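Local coordinates for nitrite oxidoreductase subunit C (Kuenenia stuttgartiensis, PDB 7B04), which binds a heme b and calcium ions and probably passes electrons as a subunit of the nitrite oxidoreductase complex, at residues 112-117 against 262-267; 62-67 against 253-258; 133-138 against 292-297. One frame throughout, in Å; residues are numbered along the deposited sequence.

Three first halves come early in the chain (62-67, 112-117, 133-138) and three second halves late (253-258, 262-267, 292-297), so the contacts interlock along the sequence. Contact 1 sits in the middle, its centre about 10 Å from each of the others, while the centres of contacts 2 and 3 lie about 16 Å apart. Strands 253-258 and 262-270 are hairpin neighbours, which joins contacts 1 and 2. Trp115 and Phe267 of contact 1 pack on Ala134, Leu136 and Val293 of contact 3, and Asp117 and Asn295 bind one calcium ion. Together they run from helix 64-71, packed on the hairpin, to the strands that line the heme pocket.

Contact 1 (112-117 against 262-267); sequences QVIWDD and KWTVVF. With CA (calcium ion), chain B.
Gln112 pairs with Val266 and lays its CG against Val266 CG1, 3.5 Å away, on the face of the sheet shared by Ile114 and Thr264. Val113 then exchanges two nearly straight backbone hydrogen bonds with Val265: Val113 N to Val265 O is 2.7 Å, Val265 N to Val113 O 2.9 Å. On the other face, Val113 CG2 meets the edge of the Phe267 ring at CE2. Ile114 runs side by side with Thr264, its CG1 3.7 Å from Thr264 CG2, while its CG2 branch touches the aliphatic part of Lys262. Trp115 lies on the same face as Val113. With chi1 at 71° its CG stands between the backbone N and the carbonyl carbon, and the indole lies beside that of Trp263. The planes differ by 23° but are slid apart, so the closer meeting is a CH-pi contact, Trp263 CB over the six-membered ring. Asp116 and Lys262 form a long salt bridge, OD1 to NZ 3.8 Å. Asp117 OD2 binds calcium at 2.3 Å, together with Thr119, Asn121, Asp132 and Asn295, and lies near the plane of the Trp263 indole at its edge. Chemically, a mixed aromatic and aliphatic face packs inward, and just past it the Asp117 carboxylate binds calcium, which probably offsets its negative charge.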
loop_
_atom_site.group_PDB
_atom_site.type_symbol
_atom_site.label_atom_id
_atom_site.label_comp_id
_atom_site.label_asym_id
_atom_site.label_seq_id
_atom_site.Cartn_x
_atom_site.Cartn_y
_atom_site.Cartn_z
ATOM N N GLN C 112 -8.932 -18.415 55.143
ATOM C CA GLN C 112 -10.101 -17.919 54.426
ATOM C C GLN C 112 -10.174 -16.408 54.592
ATOM O O GLN C 112 -10.177 -15.906 55.726
ATOM C CB GLN C 112 -11.372 -18.580 54.966
ATOM C CG GLN C 112 -12.625 -18.307 54.173
ATOM C CD GLN C 112 -13.871 -18.494 55.001
ATOM O OE1 GLN C 112 -14.079 -17.794 55.991
ATOM N NE2 GLN C 112 -14.693 -19.469 54.626
ATOM N N VAL C 113 -10.250 -15.689 53.472
ATOM C CA VAL C 113 -10.291 -14.231 53.462
ATOM C C VAL C 113 -11.567 -13.796 52.748
ATOM O O VAL C 113 -11.865 -14.272 51.642
ATOM C CB VAL C 113 -9.054 -13.630 52.777
ATOM C CG1 VAL C 113 -9.035 -12.130 52.954
ATOM C CG2 VAL C 113 -7.780 -14.266 53.337
ATOM N N ILE C 114 -12.305 -12.876 53.369
ATOM C CA ILE C 114 -13.576 -12.389 52.849
ATOM C C ILE C 114 -13.585 -10.866 52.868
ATOM O O ILE C 114 -13.290 -10.249 53.898
ATOM C CB ILE C 114 -14.760 -12.922 53.675
ATOM C CG1 ILE C 114 -14.937 -14.423 53.467
ATOM C CG2 ILE C 114 -16.030 -12.175 53.335
ATOM C CD1 ILE C 114 -15.961 -15.043 54.390
ATOM N N TRP C 115 -13.942 -10.268 51.735
ATOM C CA TRP C 115 -14.114 -8.828 51.634
ATOM C C TRP C 115 -15.248 -8.558 50.658
ATOM O O TRP C 115 -15.614 -9.416 49.850
ATOM C CB TRP C 115 -12.830 -8.128 51.180
ATOM C CG TRP C 115 -12.473 -8.385 49.748
ATOM C CD1 TRP C 115 -12.743 -7.583 48.678
ATOM C CD2 TRP C 115 -11.780 -9.527 49.229
ATOM N NE1 TRP C 115 -12.256 -8.151 47.525
ATOM C CE2 TRP C 115 -11.662 -9.345 47.837
ATOM C CE3 TRP C 115 -11.248 -10.682 49.807
ATOM C CZ2 TRP C 115 -11.030 -10.277 47.015
ATOM C CZ3 TRP C 115 -10.624 -11.606 48.989
ATOM C CH2 TRP C 115 -10.522 -11.399 47.609
ATOM N N ASP C 116 -15.801 -7.356 50.735
ATOM C CA ASP C 116 -16.939 -6.974 49.909
ATOM C C ASP C 116 -16.478 -6.211 48.682
ATOM O O ASP C 116 -15.729 -5.243 48.782
ATOM C CB ASP C 116 -17.944 -6.125 50.674
ATOM C CG ASP C 116 -18.268 -6.688 52.040
ATOM O OD1 ASP C 116 -18.869 -7.782 52.085
ATOM O OD2 ASP C 116 -17.964 -6.032 53.064
ATOM N N ASP C 117 -16.875 -6.678 47.519
ATOM C CA ASP C 117 -16.593 -5.935 46.296
ATOM C C ASP C 117 -17.683 -6.182 45.263
ATOM O O ASP C 117 -18.127 -7.308 45.058
ATOM C CB ASP C 117 -15.150 -6.146 45.784
ATOM C CG ASP C 117 -14.967 -5.835 44.285
ATOM O OD1 ASP C 117 -15.029 -4.631 43.935
ATOM O OD2 ASP C 117 -14.483 -6.805 43.580
ATOM N N LYS C 262 -19.651 -10.024 46.950
ATOM C CA LYS C 262 -18.672 -10.387 47.965
ATOM C C LYS C 262 -17.754 -11.491 47.454
ATOM O O LYS C 262 -18.198 -12.405 46.756
ATOM C CB LYS C 262 -19.364 -10.851 49.251
ATOM C CG LYS C 262 -18.478 -11.655 50.183
ATOM C CD LYS C 262 -19.195 -11.988 51.473
ATOM C CE LYS C 262 -19.215 -10.784 52.391
ATOM N NZ LYS C 262 -19.634 -11.111 53.778
ATOM N N TRP C 263 -16.471 -11.387 47.802
ATOM C CA TRP C 263 -15.471 -12.393 47.475
ATOM C C TRP C 263 -15.198 -13.264 48.694
ATOM O O TRP C 263 -15.129 -12.767 49.821
ATOM C CB TRP C 263 -14.160 -11.755 47.012
ATOM C CG TRP C 263 -14.112 -11.415 45.558
ATOM C CD1 TRP C 263 -14.193 -10.172 45.007
ATOM C CD2 TRP C 263 -13.962 -12.332 44.465
ATOM N NE1 TRP C 263 -14.108 -10.255 43.638
ATOM C CE2 TRP C 263 -13.966 -11.570 43.280
ATOM C CE3 TRP C 263 -13.830 -13.721 44.373
ATOM C CZ2 TRP C 263 -13.842 -12.149 42.019
ATOM C CZ3 TRP C 263 -13.706 -14.294 43.119
ATOM C CH2 TRP C 263 -13.712 -13.509 41.960
ATOM N N THR C 264 -15.037 -14.564 48.463
ATOM C CA THR C 264 -14.581 -15.490 49.492
ATOM C C THR C 264 -13.459 -16.318 48.885
ATOM O O THR C 264 -13.692 -17.104 47.961
ATOM C CB THR C 264 -15.710 -16.384 50.007
ATOM O OG1 THR C 264 -16.788 -15.567 50.480
ATOM C CG2 THR C 264 -15.212 -17.247 51.157
ATOM N N VAL C 265 -12.247 -16.143 49.402
ATOM C CA VAL C 265 -11.070 -16.843 48.910
ATOM C C VAL C 265 -10.441 -17.590 50.072
ATOM O O VAL C 265 -10.345 -17.058 51.185
ATOM C CB VAL C 265 -10.056 -15.862 48.284
ATOM C CG1 VAL C 265 -8.798 -16.592 47.826
ATOM C CG2 VAL C 265 -10.690 -15.091 47.137
ATOM N N VAL C 266 -10.017 -18.825 49.821
ATOM C CA VAL C 266 -9.277 -19.595 50.809
ATOM C C VAL C 266 -7.939 -20.001 50.209
ATOM O O VAL C 266 -7.856 -20.385 49.037
ATOM C CB VAL C 266 -10.059 -20.821 51.336
ATOM C CG1 VAL C 266 -11.504 -20.453 51.629
ATOM C CG2 VAL C 266 -9.986 -21.989 50.377
ATOM N N PHE C 267 -6.895 -19.897 51.019
ATOM C CA PHE C 267 -5.544 -20.269 50.627
ATOM C C PHE C 267 -5.227 -21.639 51.210
ATOM O O PHE C 267 -5.585 -21.936 52.353
ATOM C CB PHE C 267 -4.522 -19.241 51.116
ATOM C CG PHE C 267 -4.641 -17.896 50.454
ATOM C CD1 PHE C 267 -3.888 -17.587 49.332
ATOM C CD2 PHE C 267 -5.505 -16.937 50.958
ATOM C CE1 PHE C 267 -3.995 -16.344 48.727
ATOM C CE2 PHE C 267 -5.616 -15.696 50.358
ATOM C CZ PHE C 267 -4.860 -15.401 49.242
HETATM CA CA CA B . -13.896 -6.220 41.442
#

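Contact 2 (62-67 against 253-258); sequences ITVGAL and DGCSKF
Cys255 and Val64 bring together a β-hairpin and a helix: strand 253-258, paired with strand 262-270, has the start of helix 64-71 packed against it. No hydrogen bond links the two segments, so the contact is one of packing. Followed outward, Cys255 begins with CB, which lies 3.8 Å from the carbonyl oxygen of Ile62. With chi1 at 61° SG stands between the backbone N and the carbonyl carbon of its own residue, and from there it reaches the backbone where the chain turns into the helix. Cys255 SG lies 3.3 Å from Val64 N, its nearest partner here, and then meets Thr63 C at 3.5 Å. The same sulfur touches Val64 CG2 at 3.6 Å, and more loosely Ile62 CG1. Val64 sits with one methyl against the sulfur and, by that same CG2, over the strand backbone at Ser256. Nearby, Thr264 and Val266 of the partner strand receive Val64 and Leu67, extending the apolar patch. On the other side of strand 253-258, Ser256 OG makes a weak hydrogen bond to Glu172. Lys257 carries its extended chain away from the helix, but its root stays in the contact: Lys257 CB lies 3.9 Å from Val64 CG2.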
loop_
_atom_site.group_PDB
_atom_site.type_symbol
_atom_site.label_atom_id
_atom_site.label_comp_id
_atom_site.label_asym_id
_atom_site.label_seq_id
_atom_site.Cartn_x
_atom_site.Cartn_y
_atom_site.Cartn_z
ATOM N N ILE C 62 -10.897 -29.328 46.013
ATOM C CA ILE C 62 -11.311 -28.440 47.098
ATOM C C ILE C 62 -12.128 -27.281 46.539
ATOM O O ILE C 62 -11.802 -26.708 45.489
ATOM C CB ILE C 62 -10.099 -27.941 47.908
ATOM C CG1 ILE C 62 -9.224 -26.988 47.090
ATOM C CG2 ILE C 62 -9.281 -29.113 48.429
ATOM C CD1 ILE C 62 -8.242 -26.192 47.930
ATOM N N THR C 63 -13.215 -26.947 47.232
ATOM C CA THR C 63 -14.056 -25.810 46.886
ATOM C C THR C 63 -14.406 -25.059 48.160
ATOM O O THR C 63 -14.422 -25.636 49.251
ATOM C CB THR C 63 -15.339 -26.225 46.152
ATOM O OG1 THR C 63 -15.917 -27.368 46.795
ATOM C CG2 THR C 63 -15.042 -26.553 44.697
ATOM N N VAL C 64 -14.667 -23.757 48.012
ATOM C CA VAL C 64 -15.006 -22.913 49.157
ATOM C C VAL C 64 -16.150 -23.517 49.961
ATOM O O VAL C 64 -16.156 -23.464 51.197
ATOM C CB VAL C 64 -15.346 -21.490 48.683
ATOM C CG1 VAL C 64 -15.409 -20.544 49.863
ATOM C CG2 VAL C 64 -14.324 -21.022 47.677
ATOM N N GLY C 65 -17.135 -24.096 49.274
ATOM C CA GLY C 65 -18.244 -24.720 49.976
ATOM C C GLY C 65 -17.810 -25.907 50.812
ATOM O O GLY C 65 -18.324 -26.125 51.913
ATOM N N ALA C 66 -16.854 -26.691 50.305
ATOM C CA ALA C 66 -16.399 -27.871 51.029
ATOM C C ALA C 66 -15.751 -27.497 52.356
ATOM O O ALA C 66 -15.783 -28.286 53.307
ATOM C CB ALA C 66 -15.424 -28.676 50.166
ATOM N N LEU C 67 -15.141 -26.316 52.433
ATOM C CA LEU C 67 -14.481 -25.849 53.644
ATOM C C LEU C 67 -15.368 -24.961 54.509
ATOM O O LEU C 67 -14.972 -24.628 55.632
ATOM C CB LEU C 67 -13.196 -25.091 53.283
ATOM C CG LEU C 67 -12.120 -25.944 52.610
ATOM C CD1 LEU C 67 -10.948 -25.084 52.171
ATOM C CD2 LEU C 67 -11.658 -27.049 53.544
ATOM N N ASP C 253 -1.815 -23.252 46.787
ATOM C CA ASP C 253 -2.962 -23.339 45.894
ATOM C C ASP C 253 -4.176 -22.754 46.612
ATOM O O ASP C 253 -4.092 -22.338 47.771
ATOM C CB ASP C 253 -3.210 -24.790 45.461
ATOM C CG ASP C 253 -3.987 -24.888 44.164
ATOM O OD1 ASP C 253 -4.362 -23.833 43.610
ATOM O OD2 ASP C 253 -4.217 -26.023 43.694
ATOM N N GLY C 254 -5.313 -22.724 45.927
ATOM C CA GLY C 254 -6.513 -22.172 46.533
ATOM C C GLY C 254 -7.677 -22.174 45.566
ATOM O O GLY C 254 -7.522 -22.414 44.363
ATOM N N CYS C 255 -8.854 -21.893 46.120
ATOM C CA CYS C 255 -10.100 -21.765 45.376
ATOM C C CYS C 255 -10.811 -20.497 45.830
ATOM O O CYS C 255 -10.402 -19.846 46.794
ATOM C CB CYS C 255 -11.000 -22.992 45.575
ATOM S SG CYS C 255 -11.498 -23.272 47.290
ATOM N N SER C 256 -11.894 -20.143 45.137
ATOM C CA SER C 256 -12.552 -18.872 45.404
ATOM C C SER C 256 -14.032 -18.961 45.060
ATOM O O SER C 256 -14.498 -19.928 44.455
ATOM C CB SER C 256 -11.910 -17.739 44.602
ATOM O OG SER C 256 -10.513 -17.928 44.487
ATOM N N LYS C 257 -14.769 -17.929 45.474
ATOM C CA LYS C 257 -16.186 -17.805 45.158
ATOM C C LYS C 257 -16.585 -16.340 45.261
ATOM O O LYS C 257 -16.296 -15.692 46.271
ATOM C CB LYS C 257 -17.027 -18.661 46.114
ATOM C CG LYS C 257 -18.527 -18.553 45.920
ATOM C CD LYS C 257 -19.262 -19.355 46.983
ATOM C CE LYS C 257 -20.765 -19.166 46.886
ATOM N NZ LYS C 257 -21.489 -19.904 47.960
ATOM N N PHE C 258 -17.251 -15.825 44.229
ATOM C CA PHE C 258 -17.823 -14.483 44.249
ATOM C C PHE C 258 -19.339 -14.576 44.177
ATOM O O PHE C 258 -19.884 -15.078 43.188
ATOM C CB PHE C 258 -17.295 -13.627 43.098
ATOM C CG PHE C 258 -17.884 -12.243 43.064
ATOM C CD1 PHE C 258 -17.406 -11.254 43.905
ATOM C CD2 PHE C 258 -18.929 -11.936 42.204
ATOM C CE1 PHE C 258 -17.949 -9.987 43.882
ATOM C CE2 PHE C 258 -19.476 -10.665 42.180
ATOM C CZ PHE C 258 -18.984 -9.689 43.020
#

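Contact 3 (133-138 against 292-297); sequences GAALMF and AVWNGD. With CA (calcium ion), chain B; HEM (protoporphyrin IX containing Fe), chain D.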
loop_
_atom_site.group_PDB
_atom_site.type_symbol
_atom_site.label_atom_id
_atom_site.label_comp_id
_atom_site.label_asym_id
_atom_site.label_seq_id
_atom_site.Cartn_x
_atom_site.Cartn_y
_atom_site.Cartn_z
ATOM N N GLY C 133 -7.754 -9.326 43.073
ATOM C CA GLY C 133 -6.778 -10.188 43.706
ATOM C C GLY C 133 -6.724 -9.986 45.206
ATOM O O GLY C 133 -7.197 -8.979 45.747
ATOM N N ALA C 134 -6.163 -10.987 45.878
ATOM C CA ALA C 134 -5.916 -10.936 47.308
ATOM C C ALA C 134 -4.600 -11.637 47.601
ATOM O O ALA C 134 -4.184 -12.542 46.871
ATOM C CB ALA C 134 -7.048 -11.590 48.097
ATOM N N ALA C 135 -3.937 -11.207 48.671
ATOM C CA ALA C 135 -2.641 -11.780 48.993
ATOM C C ALA C 135 -2.396 -11.765 50.492
ATOM O O ALA C 135 -2.830 -10.856 51.206
ATOM C CB ALA C 135 -1.501 -11.043 48.284
ATOM N N LEU C 136 -1.688 -12.791 50.953
ATOM C CA LEU C 136 -1.206 -12.887 52.319
ATOM C C LEU C 136 0.309 -12.997 52.292
ATOM O O LEU C 136 0.891 -13.508 51.331
ATOM C CB LEU C 136 -1.803 -14.096 53.041
ATOM C CG LEU C 136 -3.324 -14.121 53.167
ATOM C CD1 LEU C 136 -3.790 -15.466 53.696
ATOM C CD2 LEU C 136 -3.804 -12.990 54.063
ATOM N N MET C 137 0.951 -12.503 53.344
ATOM C CA MET C 137 2.403 -12.508 53.399
ATOM C C MET C 137 2.845 -12.860 54.807
ATOM O O MET C 137 2.193 -12.508 55.793
ATOM C CB MET C 137 3.018 -11.182 52.940
ATOM C CG MET C 137 2.989 -10.037 53.911
ATOM S SD MET C 137 3.867 -8.660 53.149
ATOM C CE MET C 137 4.154 -7.616 54.563
ATOM N N PHE C 138 3.954 -13.580 54.882
ATOM C CA PHE C 138 4.471 -14.084 56.133
ATOM C C PHE C 138 5.964 -13.816 56.203
ATOM O O PHE C 138 6.663 -13.920 55.186
ATOM C CB PHE C 138 4.240 -15.597 56.250
ATOM C CG PHE C 138 2.804 -16.001 56.172
ATOM C CD1 PHE C 138 2.048 -16.131 57.322
ATOM C CD2 PHE C 138 2.206 -16.249 54.947
ATOM C CE1 PHE C 138 0.724 -16.504 57.255
ATOM C CE2 PHE C 138 0.881 -16.621 54.873
ATOM C CZ PHE C 138 0.138 -16.749 56.028
ATOM N N ALA C 292 -3.395 -7.874 51.854
ATOM C CA ALA C 292 -3.676 -6.856 50.852
ATOM C C ALA C 292 -4.747 -7.385 49.910
ATOM O O ALA C 292 -4.883 -8.597 49.720
ATOM C CB ALA C 292 -2.424 -6.461 50.064
ATOM N N VAL C 293 -5.507 -6.461 49.326
ATOM C CA VAL C 293 -6.606 -6.787 48.421
ATOM C C VAL C 293 -6.554 -5.827 47.239
ATOM O O VAL C 293 -6.181 -4.659 47.393
ATOM C CB VAL C 293 -7.971 -6.716 49.143
ATOM C CG1 VAL C 293 -9.122 -6.887 48.163
ATOM C CG2 VAL C 293 -8.054 -7.767 50.241
ATOM N N TRP C 294 -6.905 -6.322 46.054
ATOM C CA TRP C 294 -6.938 -5.518 44.840
ATOM C C TRP C 294 -8.333 -5.551 44.235
ATOM O O TRP C 294 -9.037 -6.562 44.311
ATOM C CB TRP C 294 -5.916 -6.008 43.811
ATOM C CG TRP C 294 -4.514 -5.877 44.282
ATOM C CD1 TRP C 294 -3.632 -4.884 43.975
ATOM C CD2 TRP C 294 -3.831 -6.762 45.172
ATOM N NE1 TRP C 294 -2.434 -5.106 44.606
ATOM C CE2 TRP C 294 -2.533 -6.251 45.352
ATOM C CE3 TRP C 294 -4.190 -7.942 45.828
ATOM C CZ2 TRP C 294 -1.594 -6.878 46.163
ATOM C CZ3 TRP C 294 -3.261 -8.559 46.629
ATOM C CH2 TRP C 294 -1.979 -8.026 46.795
ATOM N N ASN C 295 -8.726 -4.434 43.626
ATOM C CA ASN C 295 -9.995 -4.332 42.911
ATOM C C ASN C 295 -9.724 -3.846 41.494
ATOM O O ASN C 295 -9.407 -2.671 41.288
ATOM C CB ASN C 295 -10.970 -3.400 43.630
ATOM C CG ASN C 295 -12.367 -3.440 43.033
ATOM O OD1 ASN C 295 -12.704 -4.341 42.265
ATOM N ND2 ASN C 295 -13.187 -2.458 43.383
ATOM N N GLY C 296 -9.847 -4.755 40.524
ATOM C CA GLY C 296 -9.616 -4.408 39.133
ATOM C C GLY C 296 -10.524 -3.314 38.615
ATOM O O GLY C 296 -10.169 -2.632 37.647
ATOM N N ASP C 297 -11.690 -3.124 39.239
ATOM C CA ASP C 297 -12.599 -2.077 38.789
ATOM C C ASP C 297 -11.986 -0.696 38.983
ATOM O O ASP C 297 -12.200 0.203 38.162
ATOM C CB ASP C 297 -13.937 -2.188 39.523
ATOM C CG ASP C 297 -15.018 -1.329 38.894
ATOM O OD1 ASP C 297 -15.516 -1.697 37.809
ATOM O OD2 ASP C 297 -15.374 -0.287 39.486
HETATM CA CA CA B . -13.896 -6.220 41.442
HETATM C CHA HEM D . 3.344 -5.513 44.517
HETATM C CHB HEM D . 4.307 -1.567 47.208
HETATM C CHC HEM D . 2.374 -3.893 51.012
HETATM C CHD HEM D . 1.563 -7.923 48.359
HETATM C C1A HEM D . 3.853 -4.294 44.926
HETATM C C2A HEM D . 4.755 -3.451 44.169
HETATM C C3A HEM D . 5.017 -2.355 44.902
HETATM C C4A HEM D . 4.308 -2.470 46.161
HETATM C CMA HEM D . 5.921 -1.165 44.506
HETATM C CAA HEM D . 5.263 -3.785 42.748
HETATM C CBA HEM D . 6.770 -4.001 42.738
HETATM C CGA HEM D . 7.065 -5.455 42.973
HETATM O O1A HEM D . 8.076 -5.759 43.656
HETATM O O2A HEM D . 6.275 -6.303 42.486
HETATM C C1B HEM D . 3.809 -1.817 48.471
HETATM C C2B HEM D . 3.672 -0.867 49.557
HETATM C C3B HEM D . 3.142 -1.512 50.618
HETATM C C4B HEM D . 2.913 -2.892 50.223
HETATM C CMB HEM D . 4.109 0.610 49.438
HETATM C CAB HEM D . 2.774 -0.979 52.028
HETATM C CBB HEM D . 2.750 0.314 52.373
HETATM C C1C HEM D . 1.939 -5.146 50.611
HETATM C C2C HEM D . 1.164 -6.071 51.420
HETATM C C3C HEM D . 0.934 -7.171 50.697
HETATM C C4C HEM D . 1.565 -7.006 49.400
HETATM C CMC HEM D . 0.675 -5.817 52.864
HETATM C CAC HEM D . 0.143 -8.414 51.166
HETATM C CBC HEM D . 0.653 -9.643 51.066
HETATM C C1D HEM D . 1.889 -7.582 47.057
HETATM C C2D HEM D . 1.555 -8.322 45.853
HETATM C C3D HEM D . 2.041 -7.659 44.804
HETATM C C4D HEM D . 2.710 -6.466 45.291
HETATM C CMD HEM D . 0.776 -9.652 45.774
HETATM C CAD HEM D . 1.911 -8.104 43.331
HETATM C CBD HEM D . 0.766 -7.369 42.645
HETATM C CGD HEM D . 0.515 -7.978 41.289
HETATM O O1D HEM D . -0.462 -7.565 40.617
HETATM O O2D HEM D . 1.282 -8.886 40.877
HETATM N NA HEM D . 3.614 -3.662 46.131
HETATM N NB HEM D . 3.336 -3.032 48.917
HETATM N NC HEM D . 2.172 -5.749 49.381
HETATM N ND HEM D . 2.594 -6.446 46.673
HETATM FE FE HEM D . 3.190 -4.673 47.765
#
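Gly133, Ala134 and Ala135 pair with Trp294, Val293 and Ala292 in antiparallel register, the short strand axes 4.6 Å apart at their closest and their directions 168° from each other. Four backbone hydrogen bonds tie the pairs at either end of this register; the shortest, Trp294 N to Gly133 O, is 2.7 Å, and the longest, Gly133 N to Trp294 O, has its donor above the carbonyl plane. Between them, Ala134 and Val293 direct their side chains to the face that packs on Trp115. Ala135, Ala292 and Trp294 share the opposite face. The chi1 of Trp294, -64°, sets CG anti to the carbonyl carbon, and the indole turns its benzo edge toward the partner strand, with Gly133 O and Ala135 N near the ring plane. Trp294 CH2 reaches Ala135 CB at 3.4 Å. The same corner of the ring meets the heme, Trp294 CH2 to HEM CMD being 3.4 Å, while NE1 is hydrogen-bonded to Asn302 O. An alanine in place of Trp294 would probably open a gap beside Ala135 and the heme methyl and leave Asn302 O without this donor. Farther along, Ala292 CB lies 3.4 Å from HEM CAC, and Met137 CB packs on the vinyl carbon HEM CBC. Past the strand, Asn295 OD1 binds calcium at 2.4 Å, sharing the ion with Asp117 and Asp132. Met155, an axial ligand of the heme iron, and Lys305, which is covalently bound to the heme and touches Trp294, also belong to the heme site. A strand pair lining a heme b pocket in this way is consistent with the DOMON-type domain of the ethylbenzene dehydrogenase family.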